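Local coordinates for DUF115 domain-containing protein (PDB 5MU5) that probably transfers a sugar onto flagellin as a Maf-family glycosyltransferase, a step involved in the formation of bacterial flagella, at residues I191-R200 with A224-I235; T399-L409 with I479-A487. One frame throughout, in Å; residues are numbered along the deposited sequence.

Contact 1. Residues I191-R200 with A224-I235; sequences IARQLRSAIR and AMSEFMRDAQLI
Arg196 meets Asp231 because its side chain leaves the helix with CG anti to the carbonyl carbon (chi1 -71°) and then bends at chi3, swinging the guanidinium toward 224-235. Its NH1 donates to Asp231 OD2 over 2.7 Å in a salt bridge. The oxygen lies almost in the guanidinium plane, yet the nitrogen sits well above the carboxylate plane, and the two flat groups are turned 77° apart. Glu227 stands one turn earlier and runs out extended, so that its OE2 also comes to the guanidinium edge, in a long salt bridge of 3.7 Å to Arg196 NH1. One arginine thus serves two acids spaced i and i+4, which probably eases the repulsion between them. Beside this network the small CB of Ala192 lets the Glu227 carboxylate come close. A water donates to Asp231 OD2 over 2.7 Å and, weakly, to the carbonyl of Ala192, so OD2 is gripped twice.

Helices 188-202 and 219-235 lie next to each other on the four-stranded parallel sheet of the Maf N-terminal domain; the axes of the two segments approach to 10.1 Å and cross at -43°. The charged network lies along one margin of the interface, while the sheet side is apolar. There Ile199 CG1 meets the edge of the Phe228 ring at CE1, 3.6 Å away, and Leu195 CB approaches the same ring obliquely; Leu195 and Ile199 also rest on strands 123-127 and 146-150, and Phe228 on Leu212. Near the N-terminal ends Ile191 CG2 touches Ala224, whose single methyl suits a place where the helices lie close. At the other end the branched Ile235 uses both arms: CD1 reaches Arg196 CA and Ile199 CB, while CG2 packs against Arg200 CB at 3.7 Å.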
loop_
_atom_site.group_PDB
_atom_site.type_symbol
_atom_site.label_atom_id
_atom_site.label_comp_id
_atom_site.label_asym_id
_atom_site.label_seq_id
_atom_site.Cartn_x
_atom_site.Cartn_y
_atom_site.Cartn_z
ATOM N N ILE A 191 -12.863 -4.704 12.023
ATOM C CA ILE A 191 -12.401 -6.080 11.867
ATOM C C ILE A 191 -11.571 -6.188 10.577
ATOM O O ILE A 191 -10.453 -6.709 10.596
ATOM C CB ILE A 191 -13.564 -7.083 11.836
ATOM C CG1 ILE A 191 -14.168 -7.207 13.240
ATOM C CG2 ILE A 191 -13.067 -8.430 11.333
ATOM C CD1 ILE A 191 -15.521 -7.870 13.273
ATOM N N ALA A 192 -12.137 -5.667 9.487
ATOM C CA ALA A 192 -11.510 -5.705 8.174
ATOM C C ALA A 192 -10.159 -5.038 8.192
ATOM O O ALA A 192 -9.210 -5.609 7.723
ATOM C CB ALA A 192 -12.409 -5.069 7.118
ATOM N N ARG A 193 -10.062 -3.853 8.770
ATOM C CA ARG A 193 -8.777 -3.146 8.859
ATOM C C ARG A 193 -7.707 -3.908 9.628
ATOM O O ARG A 193 -6.531 -3.898 9.257
ATOM C CB ARG A 193 -8.934 -1.761 9.517
ATOM C CG ARG A 193 -9.561 -0.722 8.609
ATOM C CD ARG A 193 -9.270 0.718 9.030
ATOM N NE ARG A 193 -9.395 1.598 7.864
ATOM C CZ ARG A 193 -10.535 2.110 7.388
ATOM N NH1 ARG A 193 -11.702 1.863 7.979
ATOM N NH2 ARG A 193 -10.505 2.882 6.305
ATOM N N GLN A 194 -8.117 -4.540 10.719
ATOM C CA GLN A 194 -7.175 -5.215 11.618
ATOM C C GLN A 194 -6.687 -6.505 11.030
ATOM O O GLN A 194 -5.529 -6.848 11.196
ATOM C CB GLN A 194 -7.852 -5.520 12.924
ATOM C CG GLN A 194 -8.343 -4.296 13.648
ATOM C CD GLN A 194 -7.296 -3.777 14.541
ATOM O OE1 GLN A 194 -6.395 -3.066 14.101
ATOM N NE2 GLN A 194 -7.373 -4.158 15.815
ATOM N N LEU A 195 -7.589 -7.234 10.371
ATOM C CA LEU A 195 -7.230 -8.469 9.680
ATOM C C LEU A 195 -6.243 -8.181 8.568
ATOM O O LEU A 195 -5.216 -8.853 8.460
ATOM C CB LEU A 195 -8.454 -9.153 9.086
ATOM C CG LEU A 195 -9.105 -10.214 9.946
ATOM C CD1 LEU A 195 -10.325 -10.766 9.219
ATOM C CD2 LEU A 195 -8.066 -11.301 10.244
ATOM N N ARG A 196 -6.551 -7.167 7.763
ATOM C CA ARG A 196 -5.657 -6.753 6.680
ATOM C C ARG A 196 -4.306 -6.402 7.246
ATOM O O ARG A 196 -3.295 -6.834 6.747
ATOM C CB ARG A 196 -6.225 -5.562 5.885
ATOM C CG ARG A 196 -7.424 -5.926 5.021
ATOM C CD ARG A 196 -7.706 -4.898 3.936
ATOM N NE ARG A 196 -8.165 -3.604 4.451
ATOM C CZ ARG A 196 -9.438 -3.225 4.573
ATOM N NH1 ARG A 196 -10.432 -4.039 4.273
ATOM N NH2 ARG A 196 -9.718 -2.016 5.033
ATOM N N SER A 197 -4.304 -5.649 8.326
ATOM C CA SER A 197 -3.070 -5.230 8.967
ATOM C C SER A 197 -2.297 -6.414 9.581
ATOM O O SER A 197 -1.066 -6.475 9.545
ATOM C CB SER A 197 -3.406 -4.192 10.027
ATOM O OG SER A 197 -2.257 -3.884 10.772
ATOM N N ALA A 198 -3.024 -7.361 10.143
ATOM C CA ALA A 198 -2.386 -8.554 10.734
ATOM C C ALA A 198 -1.657 -9.373 9.672
ATOM O O ALA A 198 -0.541 -9.792 9.886
ATOM C CB ALA A 198 -3.431 -9.408 11.418
ATOM N N ILE A 199 -2.287 -9.548 8.506
ATOM C CA ILE A 199 -1.672 -10.276 7.398
ATOM C C ILE A 199 -0.531 -9.473 6.786
ATOM O O ILE A 199 0.544 -10.005 6.470
ATOM C CB ILE A 199 -2.681 -10.588 6.277
ATOM C CG1 ILE A 199 -3.819 -11.467 6.779
ATOM C CG2 ILE A 199 -1.990 -11.297 5.135
ATOM C CD1 ILE A 199 -3.391 -12.844 7.233
ATOM N N ARG A 200 -0.783 -8.188 6.610
ATOM C CA ARG A 200 0.167 -7.302 5.972
ATOM C C ARG A 200 1.469 -7.184 6.738
ATOM O O ARG A 200 2.526 -7.069 6.139
ATOM C CB ARG A 200 -0.444 -5.907 5.816
ATOM C CG ARG A 200 0.493 -4.890 5.173
ATOM C CD ARG A 200 -0.062 -3.474 5.185
ATOM N NE ARG A 200 -1.383 -3.397 4.566
ATOM C CZ ARG A 200 -2.529 -3.100 5.192
ATOM N NH1 ARG A 200 -2.570 -2.816 6.505
ATOM N NH2 ARG A 200 -3.659 -3.066 4.483
ATOM N N ALA A 224 -17.285 -10.700 7.601
ATOM C CA ALA A 224 -15.857 -10.457 7.712
ATOM C C ALA A 224 -15.066 -11.476 6.909
ATOM O O ALA A 224 -14.056 -11.134 6.306
ATOM C CB ALA A 224 -15.416 -10.479 9.161
ATOM N N MET A 225 -15.515 -12.723 6.897
ATOM C CA MET A 225 -14.843 -13.751 6.101
ATOM C C MET A 225 -14.939 -13.439 4.606
ATOM O O MET A 225 -13.939 -13.538 3.889
ATOM C CB MET A 225 -15.428 -15.145 6.363
ATOM C CG MET A 225 -14.784 -16.243 5.523
ATOM S SD MET A 225 -15.139 -17.911 6.127
ATOM C CE MET A 225 -15.820 -18.731 4.678
ATOM N N SER A 226 -16.143 -13.098 4.128
ATOM C CA SER A 226 -16.321 -12.719 2.717
ATOM C C SER A 226 -15.448 -11.534 2.356
ATOM O O SER A 226 -14.830 -11.514 1.302
ATOM C CB SER A 226 -17.758 -12.320 2.411
ATOM O OG SER A 226 -18.585 -13.430 2.547
ATOM N N GLU A 227 -15.434 -10.524 3.216
ATOM C CA GLU A 227 -14.642 -9.350 2.956
ATOM C C GLU A 227 -13.181 -9.754 2.904
ATOM O O GLU A 227 -12.490 -9.402 1.983
ATOM C CB GLU A 227 -14.877 -8.279 4.007
ATOM C CG GLU A 227 -14.105 -6.996 3.734
ATOM C CD GLU A 227 -14.554 -5.834 4.605
ATOM O OE1 GLU A 227 -15.406 -6.061 5.503
ATOM O OE2 GLU A 227 -14.048 -4.695 4.393
ATOM N N PHE A 228 -12.710 -10.524 3.872
ATOM C CA PHE A 228 -11.313 -10.920 3.846
ATOM C C PHE A 228 -10.942 -11.693 2.553
ATOM O O PHE A 228 -9.902 -11.439 1.964
ATOM C CB PHE A 228 -10.948 -11.693 5.104
ATOM C CG PHE A 228 -9.524 -12.145 5.122
ATOM C CD1 PHE A 228 -8.522 -11.252 5.439
ATOM C CD2 PHE A 228 -9.188 -13.452 4.800
ATOM C CE1 PHE A 228 -7.206 -11.655 5.449
ATOM C CE2 PHE A 228 -7.868 -13.864 4.806
ATOM C CZ PHE A 228 -6.871 -12.960 5.132
ATOM N N MET A 229 -11.820 -12.578 2.091
ATOM C CA MET A 229 -11.599 -13.336 0.846
ATOM C C MET A 229 -11.437 -12.478 -0.394
ATOM O O MET A 229 -10.671 -12.829 -1.287
ATOM C CB MET A 229 -12.738 -14.307 0.594
ATOM C CG MET A 229 -12.781 -15.432 1.603
ATOM S SD MET A 229 -14.152 -16.558 1.336
ATOM C CE MET A 229 -13.433 -17.576 0.031
ATOM N N ARG A 230 -12.190 -11.389 -0.467
ATOM C CA ARG A 230 -12.027 -10.405 -1.531
ATOM C C ARG A 230 -10.750 -9.572 -1.316
ATOM O O ARG A 230 -10.022 -9.289 -2.261
ATOM C CB ARG A 230 -13.268 -9.500 -1.616
ATOM C CG ARG A 230 -14.518 -10.243 -2.094
ATOM C CD ARG A 230 -15.702 -9.318 -2.336
ATOM N NE ARG A 230 -15.865 -8.408 -1.211
ATOM C CZ ARG A 230 -16.649 -8.613 -0.155
ATOM N NH1 ARG A 230 -17.421 -9.691 -0.049
ATOM N NH2 ARG A 230 -16.676 -7.706 0.809
ATOM N N ASP A 231 -10.478 -9.211 -0.066
ATOM C CA ASP A 231 -9.308 -8.394 0.314
ATOM C C ASP A 231 -7.948 -9.101 0.205
ATOM O O ASP A 231 -6.918 -8.441 0.037
ATOM C CB ASP A 231 -9.398 -7.961 1.799
ATOM C CG ASP A 231 -10.411 -6.844 2.069
ATOM O OD1 ASP A 231 -10.936 -6.227 1.114
ATOM O OD2 ASP A 231 -10.649 -6.578 3.281
ATOM N N ALA A 232 -7.943 -10.424 0.369
ATOM C CA ALA A 232 -6.689 -11.173 0.560
ATOM C C ALA A 232 -5.683 -11.003 -0.566
ATOM O O ALA A 232 -4.526 -10.736 -0.307
ATOM C CB ALA A 232 -6.971 -12.654 0.801
ATOM N N GLN A 233 -6.142 -11.152 -1.796
ATOM C CA GLN A 233 -5.301 -10.973 -2.973
ATOM C C GLN A 233 -4.611 -9.587 -3.107
ATOM O O GLN A 233 -3.511 -9.482 -3.654
ATOM C CB GLN A 233 -6.158 -11.208 -4.214
ATOM C CG GLN A 233 -6.662 -12.645 -4.334
ATOM C CD GLN A 233 -7.557 -12.840 -5.547
ATOM O OE1 GLN A 233 -8.274 -11.920 -5.984
ATOM N NE2 GLN A 233 -7.522 -14.042 -6.102
ATOM N N LEU A 234 -5.247 -8.533 -2.605
ATOM C CA LEU A 234 -4.702 -7.177 -2.735
ATOM C C LEU A 234 -3.664 -6.810 -1.669
ATOM O O LEU A 234 -2.913 -5.852 -1.849
ATOM C CB LEU A 234 -5.836 -6.147 -2.676
ATOM C CG LEU A 234 -6.817 -6.038 -3.847
ATOM C CD1 LEU A 234 -7.425 -7.386 -4.208
ATOM C CD2 LEU A 234 -7.918 -5.049 -3.473
ATOM N N ILE A 235 -3.632 -7.546 -0.558
ATOM C CA ILE A 235 -2.780 -7.170 0.577
ATOM C C ILE A 235 -1.297 -7.185 0.252
ATOM O O ILE A 235 -0.563 -6.324 0.714
ATOM C CB ILE A 235 -3.020 -8.046 1.822
ATOM C CG1 ILE A 235 -4.422 -7.810 2.363
ATOM C CG2 ILE A 235 -2.024 -7.677 2.919
ATOM C CD1 ILE A 235 -4.864 -8.783 3.429
HETATM O O HOH W 1 -10.356 -7.906 5.602
#

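Contact 2. Residues T399-L409 with I479-A487; sequences TAALALGFREL and IIGRYRPAA
The ring of Tyr483 carries Leu402 CB over the centre of one face, a CH-pi contact with 3.6 Å from CB to the ring centroid and only 14° off the normal. At the ring's edge lie Ile479 O, in plane, and Arg407 NH2, near the plane and 3.5 Å from Tyr483 CD2. For the guanidinium it is a face that is met: Tyr483 CD2 lies over it, toward the rim, while Leu402 O, in plane, and Ala486 CB sit at its edge. The two planes are 60° apart, so the ring edge meets the guanidinium face. A bend at chi2 (-69°) folds the Arg407 chain back toward the C-terminal end of helix 393-404, where NH1 donates to Leu402 O over 2.8 Å, in the carbonyl plane and on a lone pair, and to Phe406 O over 2.7 Å, from above that carbonyl plane. Both bonds leave NH1 and help hold the guanidinium beside the tyrosine.

Helix 393-404 ends here in a Schellman motif, with Gly405 as the C-prime residue at positive phi, where a side chain would be jammed against the preceding carbonyl. The chain then turns into strand 408-412, which runs parallel to strand 488-491 in the large mixed sheet. Arg407 O receives a CA-H...O contact from Ala487 CA at 3.3 Å, and backbone hydrogen bonds link Arg407 and Leu409 with Asn488. The branched Leu402 spreads its methyls, CD1 toward Ile479 and Ile480 of the helix and CD2 toward Ala487, just before the next strand. The Ile479 side chain crosses that of Thr399 at about a right angle, CG1 lying 3.5 Å from Thr399 OG1; that hydroxyl bonds to Asp387 O and accepts from a water 2.6 Å from Tyr483 OH.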
loop_
_atom_site.group_PDB
_atom_site.type_symbol
_atom_site.label_atom_id
_atom_site.label_comp_id
_atom_site.label_asym_id
_atom_site.label_seq_id
_atom_site.Cartn_x
_atom_site.Cartn_y
_atom_site.Cartn_z
ATOM N N THR A 399 -2.132 19.158 -2.234
ATOM C CA THR A 399 -1.366 18.922 -1.015
ATOM C C THR A 399 -0.192 19.899 -0.947
ATOM O O THR A 399 0.135 20.390 0.139
ATOM C CB THR A 399 -0.912 17.443 -0.844
ATOM O OG1 THR A 399 -0.329 17.271 0.458
ATOM C CG2 THR A 399 0.130 17.050 -1.866
ATOM N N ALA A 400 0.408 20.204 -2.103
ATOM C CA ALA A 400 1.515 21.179 -2.157
ATOM C C ALA A 400 1.015 22.530 -1.694
ATOM O O ALA A 400 1.687 23.215 -0.937
ATOM C CB ALA A 400 2.094 21.298 -3.558
ATOM N N ALA A 401 -0.170 22.915 -2.148
ATOM C CA ALA A 401 -0.728 24.220 -1.795
ATOM C C ALA A 401 -0.961 24.367 -0.292
ATOM O O ALA A 401 -0.671 25.405 0.292
ATOM C CB ALA A 401 -2.020 24.453 -2.544
ATOM N N LEU A 402 -1.480 23.317 0.328
ATOM C CA LEU A 402 -1.754 23.334 1.757
ATOM C C LEU A 402 -0.451 23.330 2.539
ATOM O O LEU A 402 -0.324 24.014 3.543
ATOM C CB LEU A 402 -2.632 22.132 2.151
ATOM C CG LEU A 402 -4.046 22.201 1.581
ATOM C CD1 LEU A 402 -4.698 20.821 1.610
ATOM C CD2 LEU A 402 -4.886 23.230 2.334
ATOM N N ALA A 403 0.531 22.589 2.043
ATOM C CA ALA A 403 1.832 22.518 2.688
ATOM C C ALA A 403 2.534 23.896 2.698
ATOM O O ALA A 403 3.137 24.291 3.707
ATOM C CB ALA A 403 2.681 21.474 2.002
ATOM N N LEU A 404 2.412 24.634 1.598
ATOM C CA LEU A 404 3.017 25.948 1.471
ATOM C C LEU A 404 2.339 27.019 2.306
ATOM O O LEU A 404 2.935 28.039 2.594
ATOM C CB LEU A 404 3.016 26.379 0.017
ATOM C CG LEU A 404 3.886 25.494 -0.860
ATOM C CD1 LEU A 404 3.756 26.021 -2.276
ATOM C CD2 LEU A 404 5.338 25.473 -0.401
ATOM N N GLY A 405 1.108 26.781 2.710
ATOM C CA GLY A 405 0.431 27.678 3.618
ATOM C C GLY A 405 -0.895 28.193 3.112
ATOM O O GLY A 405 -1.593 28.864 3.846
ATOM N N PHE A 406 -1.240 27.900 1.865
ATOM C CA PHE A 406 -2.509 28.347 1.321
ATOM C C PHE A 406 -3.670 27.665 2.039
ATOM O O PHE A 406 -3.573 26.512 2.431
ATOM C CB PHE A 406 -2.558 28.119 -0.188
ATOM C CG PHE A 406 -1.499 28.889 -0.936
ATOM C CD1 PHE A 406 -1.647 30.250 -1.159
ATOM C CD2 PHE A 406 -0.360 28.268 -1.384
ATOM C CE1 PHE A 406 -0.667 30.973 -1.813
ATOM C CE2 PHE A 406 0.617 28.977 -2.067
ATOM C CZ PHE A 406 0.459 30.327 -2.294
ATOM N N ARG A 407 -4.748 28.414 2.240
ATOM C CA ARG A 407 -5.891 27.947 2.991
ATOM C C ARG A 407 -7.233 28.156 2.296
ATOM O O ARG A 407 -8.132 27.334 2.467
ATOM C CB ARG A 407 -5.877 28.583 4.369
ATOM C CG ARG A 407 -4.669 28.162 5.220
ATOM C CD ARG A 407 -4.764 26.700 5.631
ATOM N NE ARG A 407 -3.616 26.248 6.428
ATOM C CZ ARG A 407 -2.505 25.710 5.941
ATOM N NH1 ARG A 407 -2.342 25.543 4.629
ATOM N NH2 ARG A 407 -1.553 25.309 6.768
ATOM N N GLU A 408 -7.356 29.215 1.503
ATOM C CA GLU A 408 -8.529 29.451 0.711
ATOM C C GLU A 408 -8.231 28.869 -0.667
ATOM O O GLU A 408 -7.371 29.352 -1.389
ATOM C CB GLU A 408 -8.842 30.936 0.649
ATOM C CG GLU A 408 -10.235 31.243 0.096
ATOM C CD GLU A 408 -10.498 32.739 -0.043
ATOM O OE1 GLU A 408 -9.938 33.512 0.754
ATOM O OE2 GLU A 408 -11.270 33.148 -0.929
ATOM N N LEU A 409 -8.934 27.805 -1.012
ATOM C CA LEU A 409 -8.652 27.038 -2.218
ATOM C C LEU A 409 -9.847 26.982 -3.120
ATOM O O LEU A 409 -10.949 26.768 -2.650
ATOM C CB LEU A 409 -8.336 25.587 -1.854
ATOM C CG LEU A 409 -6.936 25.161 -1.462
ATOM C CD1 LEU A 409 -6.374 25.983 -0.323
ATOM C CD2 LEU A 409 -6.969 23.694 -1.072
ATOM N N ILE A 479 -6.799 15.084 2.364
ATOM C CA ILE A 479 -5.764 16.092 2.670
ATOM C C ILE A 479 -6.415 17.405 3.086
ATOM O O ILE A 479 -5.999 18.044 4.046
ATOM C CB ILE A 479 -4.720 16.288 1.524
ATOM C CG1 ILE A 479 -3.493 17.048 2.029
ATOM C CG2 ILE A 479 -5.310 17.013 0.334
ATOM C CD1 ILE A 479 -2.690 16.287 3.058
ATOM N N ILE A 480 -7.485 17.787 2.415
ATOM C CA ILE A 480 -8.151 19.029 2.767
ATOM C C ILE A 480 -8.669 18.964 4.195
ATOM O O ILE A 480 -8.486 19.908 4.973
ATOM C CB ILE A 480 -9.238 19.392 1.755
ATOM C CG1 ILE A 480 -8.568 19.810 0.433
ATOM C CG2 ILE A 480 -10.062 20.553 2.260
ATOM C CD1 ILE A 480 -9.490 19.835 -0.766
ATOM N N GLY A 481 -9.287 17.837 4.548
ATOM C CA GLY A 481 -9.754 17.607 5.909
ATOM C C GLY A 481 -8.707 17.782 7.001
ATOM O O GLY A 481 -9.000 18.308 8.046
ATOM N N ARG A 482 -7.478 17.372 6.756
ATOM C CA ARG A 482 -6.415 17.537 7.753
ATOM C C ARG A 482 -6.030 19.002 8.056
ATOM O O ARG A 482 -5.361 19.261 9.047
ATOM C CB ARG A 482 -5.188 16.739 7.348
ATOM C CG ARG A 482 -5.455 15.239 7.330
ATOM C CD ARG A 482 -4.262 14.439 6.836
ATOM N NE ARG A 482 -3.119 14.634 7.724
ATOM C CZ ARG A 482 -1.863 14.286 7.450
ATOM N NH1 ARG A 482 -1.550 13.710 6.289
ATOM N NH2 ARG A 482 -0.907 14.525 8.349
ATOM N N TYR A 483 -6.469 19.958 7.237
ATOM C CA TYR A 483 -6.163 21.370 7.471
ATOM C C TYR A 483 -7.378 22.193 7.849
ATOM O O TYR A 483 -7.320 23.423 7.877
ATOM C CB TYR A 483 -5.514 21.967 6.213
ATOM C CG TYR A 483 -4.105 21.480 5.915
ATOM C CD1 TYR A 483 -3.890 20.305 5.215
ATOM C CD2 TYR A 483 -3.005 22.198 6.332
ATOM C CE1 TYR A 483 -2.605 19.856 4.929
ATOM C CE2 TYR A 483 -1.717 21.784 6.037
ATOM C CZ TYR A 483 -1.522 20.616 5.339
ATOM O OH TYR A 483 -0.259 20.202 5.055
ATOM N N ARG A 484 -8.505 21.540 8.089
ATOM C CA ARG A 484 -9.684 22.261 8.565
ATOM C C ARG A 484 -9.526 22.465 10.064
ATOM O O ARG A 484 -8.801 21.712 10.702
ATOM C CB ARG A 484 -10.969 21.521 8.183
ATOM C CG ARG A 484 -11.196 21.575 6.677
ATOM C CD ARG A 484 -12.583 21.139 6.282
ATOM N NE ARG A 484 -13.597 21.942 6.956
ATOM C CZ ARG A 484 -14.902 21.681 6.938
ATOM N NH1 ARG A 484 -15.384 20.638 6.263
ATOM N NH2 ARG A 484 -15.734 22.477 7.596
ATOM N N PRO A 485 -10.136 23.516 10.627
ATOM C CA PRO A 485 -11.010 24.498 10.002
ATOM C C PRO A 485 -10.305 25.692 9.349
ATOM O O PRO A 485 -10.979 26.543 8.793
ATOM C CB PRO A 485 -11.836 24.983 11.187
ATOM C CG PRO A 485 -10.847 24.967 12.323
ATOM C CD PRO A 485 -9.826 23.902 12.019
ATOM N N ALA A 486 -8.982 25.782 9.416
ATOM C CA ALA A 486 -8.257 26.875 8.721
ATOM C C ALA A 486 -8.480 26.828 7.197
ATOM O O ALA A 486 -8.733 27.858 6.574
ATOM C CB ALA A 486 -6.769 26.828 9.032
ATOM N N ALA A 487 -8.394 25.635 6.607
ATOM C CA ALA A 487 -8.674 25.442 5.176
ATOM C C ALA A 487 -10.132 25.710 4.824
ATOM O O ALA A 487 -11.044 25.200 5.469
ATOM C CB ALA A 487 -8.326 24.027 4.766
HETATM O O HOH W 2 0.342 18.894 2.880
#

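From the N terminus, the chain first closes contact 1, where 191-200 and 224-235 are joined after an excursion of 23 residues that includes strand 211-214. This loop lies wholly within the N-terminal Maf domain and packs two helices over its four-stranded sheet. Only afterwards does the chain build the large mixed sheet, and contact 2 closes a much longer loop of 69 residues, part of it not modelled, between 399-409 and 479-487. It ties helix 393-404 to helix 467-482 where strands 408-412 and 488-491 begin. The two loops are in series, neither nested nor crossed; the centres of contacts 1 and 2 are 32 Å apart, and the nearest atoms of contacts 1 and 2 about 13 Å apart.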